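Local structure of lysine/ornithine decarboxylase (Vibrio vulnificus, 2PLJ) at residues Gln269-Ala272 / Pro273-Glu276; Ala107-Gly110 / Glu111-Val115; Ile198-Ala201 / Lys202-Asn205. The protein catalyses the pyridoxal-phosphate-dependent decarboxylation of lysine and ornithine, the latter yielding putrescine. All blocks are in the same frame, centred on the assembly; numbering follows the deposited sequence.

Contact 1 of 3, residues Gln269-Ala272 / Pro273-Glu276; sequences QFCA and PINE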
loop_
_atom_site.group_PDB
_atom_site.type_symbol
_atom_site.label_atom_id
_atom_site.label_comp_id
_atom_site.label_asym_id
_atom_site.label_seq_id
_atom_site.Cartn_x
_atom_site.Cartn_y
_atom_site.Cartn_z
ATOM N N GLN A 269 28.522 -12.687 13.903
ATOM C CA GLN A 269 29.420 -11.541 14.074
ATOM C C GLN A 269 28.641 -10.309 14.524
ATOM O O GLN A 269 29.105 -9.566 15.415
ATOM C CB GLN A 269 30.169 -11.247 12.783
ATOM C CG GLN A 269 31.201 -12.289 12.434
ATOM C CD GLN A 269 31.661 -12.145 11.004
ATOM O OE1 GLN A 269 31.738 -11.028 10.465
ATOM N NE2 GLN A 269 31.953 -13.277 10.366
ATOM N N PHE A 270 27.461 -10.127 13.920
ATOM C CA PHE A 270 26.546 -9.053 14.299
ATOM C C PHE A 270 26.200 -9.113 15.765
ATOM O O PHE A 270 26.273 -8.089 16.447
ATOM C CB PHE A 270 25.267 -9.110 13.461
ATOM C CG PHE A 270 24.405 -7.903 13.606
ATOM C CD1 PHE A 270 24.577 -6.805 12.746
ATOM C CD2 PHE A 270 23.385 -7.872 14.568
ATOM C CE1 PHE A 270 23.757 -5.685 12.838
ATOM C CE2 PHE A 270 22.544 -6.772 14.676
ATOM C CZ PHE A 270 22.707 -5.672 13.808
ATOM N N CYS A 271 25.879 -10.309 16.264
ATOM C CA CYS A 271 25.385 -10.452 17.644
ATOM C C CYS A 271 26.479 -10.529 18.715
ATOM O O CYS A 271 26.173 -10.402 19.895
ATOM C CB CYS A 271 24.435 -11.639 17.757
ATOM S SG CYS A 271 22.905 -11.361 16.798
ATOM N N ALA A 272 27.709 -10.809 18.292
ATOM C CA ALA A 272 28.873 -10.892 19.203
ATOM C C ALA A 272 28.934 -9.720 20.213
ATOM O O ALA A 272 28.941 -9.966 21.436
ATOM C CB ALA A 272 30.195 -11.043 18.392
ATOM N N PRO A 273 28.977 -8.448 19.727
ATOM C CA PRO A 273 29.018 -7.310 20.682
ATOM C C PRO A 273 27.746 -7.164 21.495
ATOM O O PRO A 273 27.795 -6.678 22.626
ATOM C CB PRO A 273 29.223 -6.068 19.792
ATOM C CG PRO A 273 28.995 -6.494 18.405
ATOM C CD PRO A 273 29.056 -7.996 18.323
ATOM N N ILE A 274 26.622 -7.603 20.926
ATOM C CA ILE A 274 25.347 -7.623 21.645
ATOM C C ILE A 274 25.453 -8.576 22.846
ATOM O O ILE A 274 25.179 -8.185 24.000
ATOM C CB ILE A 274 24.168 -8.048 20.715
ATOM C CG1 ILE A 274 24.090 -7.114 19.478
ATOM C CG2 ILE A 274 22.878 -8.027 21.505
ATOM C CD1 ILE A 274 22.911 -7.392 18.545
ATOM N N ASN A 275 25.865 -9.816 22.582
ATOM C CA ASN A 275 26.081 -10.794 23.637
ATOM C C ASN A 275 27.000 -10.281 24.750
ATOM O O ASN A 275 26.759 -10.539 25.930
ATOM C CB ASN A 275 26.645 -12.098 23.051
ATOM C CG ASN A 275 25.618 -12.836 22.188
ATOM O OD1 ASN A 275 25.977 -13.536 21.227
ATOM N ND2 ASN A 275 24.341 -12.676 22.527
ATOM N N GLU A 276 28.040 -9.552 24.363
ATOM C CA GLU A 276 28.978 -8.990 25.342
ATOM C C GLU A 276 28.319 -7.952 26.235
ATOM O O GLU A 276 28.519 -7.971 27.450
ATOM C CB GLU A 276 30.175 -8.387 24.630
ATOM C CG GLU A 276 31.017 -9.407 23.909
ATOM C CD GLU A 276 32.121 -8.761 23.079
ATOM O OE1 GLU A 276 32.798 -7.839 23.597
ATOM O OE2 GLU A 276 32.288 -9.171 21.905
#

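Contact 2 of 3, residues Ala107-Gly110 / Glu111-Val115; sequences ATTG and EVELV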
loop_
_atom_site.group_PDB
_atom_site.type_symbol
_atom_site.label_atom_id
_atom_site.label_comp_id
_atom_site.label_asym_id
_atom_site.label_seq_id
_atom_site.Cartn_x
_atom_site.Cartn_y
_atom_site.Cartn_z
ATOM N N ALA A 107 1.050 -7.033 17.790
ATOM C CA ALA A 107 0.870 -5.591 17.805
ATOM C C ALA A 107 -0.582 -5.134 17.748
ATOM O O ALA A 107 -0.849 -3.953 18.001
ATOM C CB ALA A 107 1.627 -5.014 16.637
ATOM N N THR A 108 -1.490 -6.037 17.352
ATOM C CA THR A 108 -2.898 -5.711 17.149
ATOM C C THR A 108 -3.807 -6.893 17.478
ATOM O O THR A 108 -3.378 -8.063 17.532
ATOM C CB THR A 108 -3.204 -5.309 15.674
ATOM O OG1 THR A 108 -2.970 -6.451 14.838
ATOM C CG2 THR A 108 -2.309 -4.125 15.221
ATOM N N THR A 109 -5.073 -6.567 17.668
ATOM C CA THR A 109 -6.103 -7.582 17.840
ATOM C C THR A 109 -6.065 -8.607 16.706
ATOM O O THR A 109 -6.229 -9.800 16.962
ATOM C CB THR A 109 -7.454 -6.925 18.001
ATOM O OG1 THR A 109 -7.420 -6.115 19.183
ATOM C CG2 THR A 109 -8.567 -7.967 18.093
ATOM N N GLY A 110 -5.896 -8.143 15.455
ATOM C CA GLY A 110 -5.802 -9.092 14.318
ATOM C C GLY A 110 -4.704 -10.140 14.504
ATOM O O GLY A 110 -4.906 -11.322 14.213
ATOM N N GLU A 111 -3.545 -9.698 15.009
ATOM C CA GLU A 111 -2.416 -10.587 15.278
ATOM C C GLU A 111 -2.700 -11.512 16.467
ATOM O O GLU A 111 -2.363 -12.698 16.428
ATOM C CB GLU A 111 -1.132 -9.804 15.440
ATOM C CG GLU A 111 -0.788 -9.043 14.139
ATOM C CD GLU A 111 0.529 -8.333 14.171
ATOM O OE1 GLU A 111 1.160 -8.277 15.249
ATOM O OE2 GLU A 111 0.914 -7.784 13.103
ATOM N N VAL A 112 -3.365 -10.979 17.494
ATOM C CA VAL A 112 -3.840 -11.821 18.603
ATOM C C VAL A 112 -4.727 -12.945 18.032
ATOM O O VAL A 112 -4.549 -14.146 18.351
ATOM C CB VAL A 112 -4.626 -10.967 19.639
ATOM C CG1 VAL A 112 -5.399 -11.887 20.640
ATOM C CG2 VAL A 112 -3.687 -10.051 20.395
ATOM N N GLU A 113 -5.672 -12.553 17.179
ATOM C CA GLU A 113 -6.637 -13.521 16.635
ATOM C C GLU A 113 -5.940 -14.607 15.793
ATOM O O GLU A 113 -6.345 -15.798 15.836
ATOM C CB GLU A 113 -7.709 -12.760 15.859
ATOM C CG GLU A 113 -8.658 -12.018 16.818
ATOM C CD GLU A 113 -9.750 -11.179 16.131
ATOM O OE1 GLU A 113 -9.693 -10.989 14.899
ATOM O OE2 GLU A 113 -10.646 -10.699 16.862
ATOM N N LEU A 114 -4.926 -14.191 15.029
ATOM C CA LEU A 114 -4.172 -15.125 14.190
ATOM C C LEU A 114 -3.477 -16.170 15.083
ATOM O O LEU A 114 -3.678 -17.374 14.893
ATOM C CB LEU A 114 -3.164 -14.400 13.293
ATOM C CG LEU A 114 -2.299 -15.374 12.469
ATOM C CD1 LEU A 114 -3.117 -16.361 11.658
ATOM C CD2 LEU A 114 -1.418 -14.495 11.578
ATOM N N VAL A 115 -2.698 -15.721 16.078
ATOM C CA VAL A 115 -2.001 -16.716 16.933
ATOM C C VAL A 115 -2.987 -17.591 17.713
ATOM O O VAL A 115 -2.739 -18.806 17.896
ATOM C CB VAL A 115 -0.891 -16.097 17.828
ATOM C CG1 VAL A 115 0.138 -15.376 16.924
ATOM C CG2 VAL A 115 -1.487 -15.121 18.868
#

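Contact 3 of 3, residues Ile198-Ala201 / Lys202-Asn205; sequences IETA and KEWN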
loop_
_atom_site.group_PDB
_atom_site.type_symbol
_atom_site.label_atom_id
_atom_site.label_comp_id
_atom_site.label_asym_id
_atom_site.label_seq_id
_atom_site.Cartn_x
_atom_site.Cartn_y
_atom_site.Cartn_z
ATOM N N ILE A 198 8.201 4.475 35.907
ATOM C CA ILE A 198 8.372 3.315 36.790
ATOM C C ILE A 198 7.955 3.688 38.236
ATOM O O ILE A 198 7.233 2.934 38.910
ATOM C CB ILE A 198 9.796 2.729 36.693
ATOM C CG1 ILE A 198 10.011 2.088 35.300
ATOM C CG2 ILE A 198 10.050 1.679 37.795
ATOM C CD1 ILE A 198 11.442 1.790 34.966
ATOM N N GLU A 199 8.369 4.874 38.674
ATOM C CA GLU A 199 7.933 5.382 39.976
ATOM C C GLU A 199 6.401 5.566 40.056
ATOM O O GLU A 199 5.793 5.262 41.103
ATOM C CB GLU A 199 8.677 6.671 40.345
ATOM C CG GLU A 199 8.755 6.896 41.840
ATOM C CD GLU A 199 9.759 7.983 42.231
ATOM O OE1 GLU A 199 10.759 8.176 41.491
ATOM O OE2 GLU A 199 9.546 8.634 43.281
ATOM N N THR A 200 5.797 6.058 38.964
ATOM C CA THR A 200 4.342 6.250 38.904
ATOM C C THR A 200 3.603 4.901 38.909
ATOM O O THR A 200 2.572 4.762 39.593
ATOM C CB THR A 200 3.912 7.146 37.713
ATOM O OG1 THR A 200 4.619 8.386 37.782
ATOM C CG2 THR A 200 2.427 7.447 37.750
ATOM N N ALA A 201 4.147 3.913 38.195
ATOM C CA ALA A 201 3.567 2.568 38.186
ATOM C C ALA A 201 3.535 2.002 39.613
ATOM O O ALA A 201 2.563 1.365 40.016
ATOM C CB ALA A 201 4.362 1.647 37.251
ATOM N N LYS A 202 4.590 2.252 40.390
ATOM C CA LYS A 202 4.600 1.775 41.786
ATOM C C LYS A 202 3.474 2.438 42.601
ATOM O O LYS A 202 2.745 1.756 43.333
ATOM C CB LYS A 202 5.949 1.999 42.472
ATOM C CG LYS A 202 5.986 1.338 43.868
ATOM C CD LYS A 202 7.195 1.744 44.670
ATOM C CE LYS A 202 7.229 1.016 46.015
ATOM N NZ LYS A 202 8.629 0.931 46.538
ATOM N N GLU A 203 3.328 3.755 42.437
ATOM C CA GLU A 203 2.273 4.520 43.109
ATOM C C GLU A 203 0.909 3.945 42.750
ATOM O O GLU A 203 0.054 3.782 43.627
ATOM C CB GLU A 203 2.339 5.999 42.716
ATOM C CG GLU A 203 3.510 6.753 43.342
ATOM C CD GLU A 203 3.817 8.104 42.672
ATOM O OE1 GLU A 203 3.032 8.564 41.808
ATOM O OE2 GLU A 203 4.858 8.710 43.027
ATOM N N TRP A 204 0.741 3.591 41.475
ATOM C CA TRP A 204 -0.532 3.093 40.947
ATOM C C TRP A 204 -0.716 1.577 41.080
ATOM O O TRP A 204 -1.702 1.030 40.592
ATOM C CB TRP A 204 -0.725 3.542 39.483
ATOM C CG TRP A 204 -0.854 5.039 39.316
ATOM C CD1 TRP A 204 -1.018 5.985 40.311
ATOM C CD2 TRP A 204 -0.840 5.758 38.079
ATOM N NE1 TRP A 204 -1.109 7.242 39.755
ATOM C CE2 TRP A 204 -1.011 7.129 38.386
ATOM C CE3 TRP A 204 -0.733 5.371 36.735
ATOM C CZ2 TRP A 204 -1.055 8.122 37.388
ATOM C CZ3 TRP A 204 -0.768 6.356 35.741
ATOM C CH2 TRP A 204 -0.931 7.721 36.077
ATOM N N ASN A 205 0.211 0.916 41.776
ATOM C CA ASN A 205 0.234 -0.551 41.901
ATOM C C ASN A 205 0.127 -1.300 40.561
ATOM O O ASN A 205 -0.648 -2.252 40.423
ATOM C CB ASN A 205 -0.830 -1.038 42.889
ATOM C CG ASN A 205 -0.609 -0.505 44.270
ATOM O OD1 ASN A 205 0.518 -0.517 44.775
ATOM N ND2 ASN A 205 -1.678 -0.034 44.906
#

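Contact 1 of 3, residues Gln269-Ala272 / Pro273-Glu276
F270 and I274, one helical turn apart, are brought together by their torsions: the phenyl ring leaves F270 with CG anti to the backbone N (chi1 -169°), while I274 sends CG1 back beside its own N (chi1 -56°) and, extended beyond it, points CD1 at the ring. CD1 comes within 3.9 Å of F270 CE2 and about as close to CD2, approaching the ring obliquely. The same methyl also comes to 4.3 Å from C271 SG, a looser apolar touch; one isoleucine methyl thus touches both the phenyl ring and the sulfur. P273 interrupts the backbone bonding of the helix. Its nitrogen carries no hydrogen, and its ring occupies the space of the missing bond: CD lies 3.3 Å from Q269 O and 3.4 Å from F270 O. A272 CB is pressed against P273 CD at 3.3 Å, tighter than usual for two carbons, a local crowding of the two adjoining residues. P273 N and I274 N lack the regular bond to the residue four earlier, and the helix kinks here. Regular bonding resumes at once: N275 N donates almost straight to C271 O (2.8 Å, 173°), and E276 N to A272 O at 3.1 Å. The ends of Q269 and E276 lie on the exposed side, whereas F270, C271 and I274 are buried. This is a proline-kinked amphipathic helix of the beta/alpha barrel, 267-278, which connects strand 249-251 to strand 286-289. I274 packs on Y225 and I229 and P273 on V226, all of the adjacent helix 223-241; F270 rests on the loop residue P257, and C271 and N275 lean on the loop at L76, between helix 62-75 and strand 79-84.

Contact 2 of 3, residues Ala107-Gly110 / Glu111-Val115
E111 reaches back over the start of its own helix to the amide of A107: OE1 accepts from A107 N at 2.8 Å. The bond is somewhat bent (140° at the hydrogen), and the donor stands above the carboxylate plane, 37° out of it. With CG beside the backbone N (chi1 -62°) and the chain extended beyond, the buried carboxylate turns toward the residues just before the helix. On the way, E111 CG passes T108 OG1 at 3.5 Å. T108 is the N-cap; its OG1 takes E111 N in a weak capping bond of 3.3 Å and is also hydrogen-bonded to the backbone O of N397 of the second subunit. T108 N, buried here, has no partner in the model. This capped start belongs to helix 109-117 of the beta/alpha barrel, in the unit running from strand 103-106 to strand 125-127, and the side chain of A107 lies about 7 Å from the bound putrescine-cofactor adduct. Within the first turns T108 O receives V112 N at 2.9 Å, T109 O receives E113 N at 2.8 Å, and G110 O receives L114 N at 3.0 Å. T109 splits its branches: OG1 bonds to D139 OD2 of helix 134-143, while CG2 touches E113 OE2 at 3.6 Å on the exposed side. V112 turns inward onto L106 and Y143, and L114 meets F398 of the second subunit.

Contact 3 of 3, residues Ile198-Ala201 / Lys202-Asn205
The methyl of T200 sits over the indole face of W204, and this is the tight part of the helix end. CG2 sits 3.5 Å from the centroid of the six-membered ring and only 10° off its normal, a CH-pi contact. Both side chains run the same way: T200 CG2 is anti to the backbone N, and W204 CG lies beside its own N (chi1 -65°), which folds the ring back along the helix. The backbone couples the same pair, W204 N donating to T200 O at 2.9 Å, while the T200 hydroxyl is bonded to V196 O one turn earlier. The other side is looser and faces solvent. K202 stretches outward in an extended chain, and E203 runs alongside the backbone, CG lying 3.5 Å from E199 O. The OE2 atoms of E199 and E203 lie 4.7 Å apart, a like-charge pair that R242, in a weak, long ion pair with E199 OE1, may ease. N205, with positive phi (50°), is the C-prime residue of a Schellman motif that ends the helix, with I206 N directed to A201 O and N205 N bonded to K202 O at 3.1 Å. T200 and W204 bear on helix 153-157 through L156, with K160 making a cation-pi contact to the indole, while I198 and A201 pack against L211 and I208 of barrel strand 207-212.

All three contacts are local, one helical turn deep, on three separate helices of the same barrel domain; their centres lie about 28 to 34 Å apart and none touches another. Contact 2 lies nearest the chain centre, with four buried residues (A107, T108, E111, V112), and it alone meets the second subunit. Contact 3 is the most peripheral, with two buried residues (I198, A201) against three exposed (K202, E203, N205); in distance from the chain centre contact 1, with three buried, lies between. Their chemistry follows their place along a helix: contact 2 is polar and serves a beginning, contact 1 is apolar and surrounds a mid-helix kink, and contact 3 pairs a methyl-on-indole stack with a Schellman-type helix end.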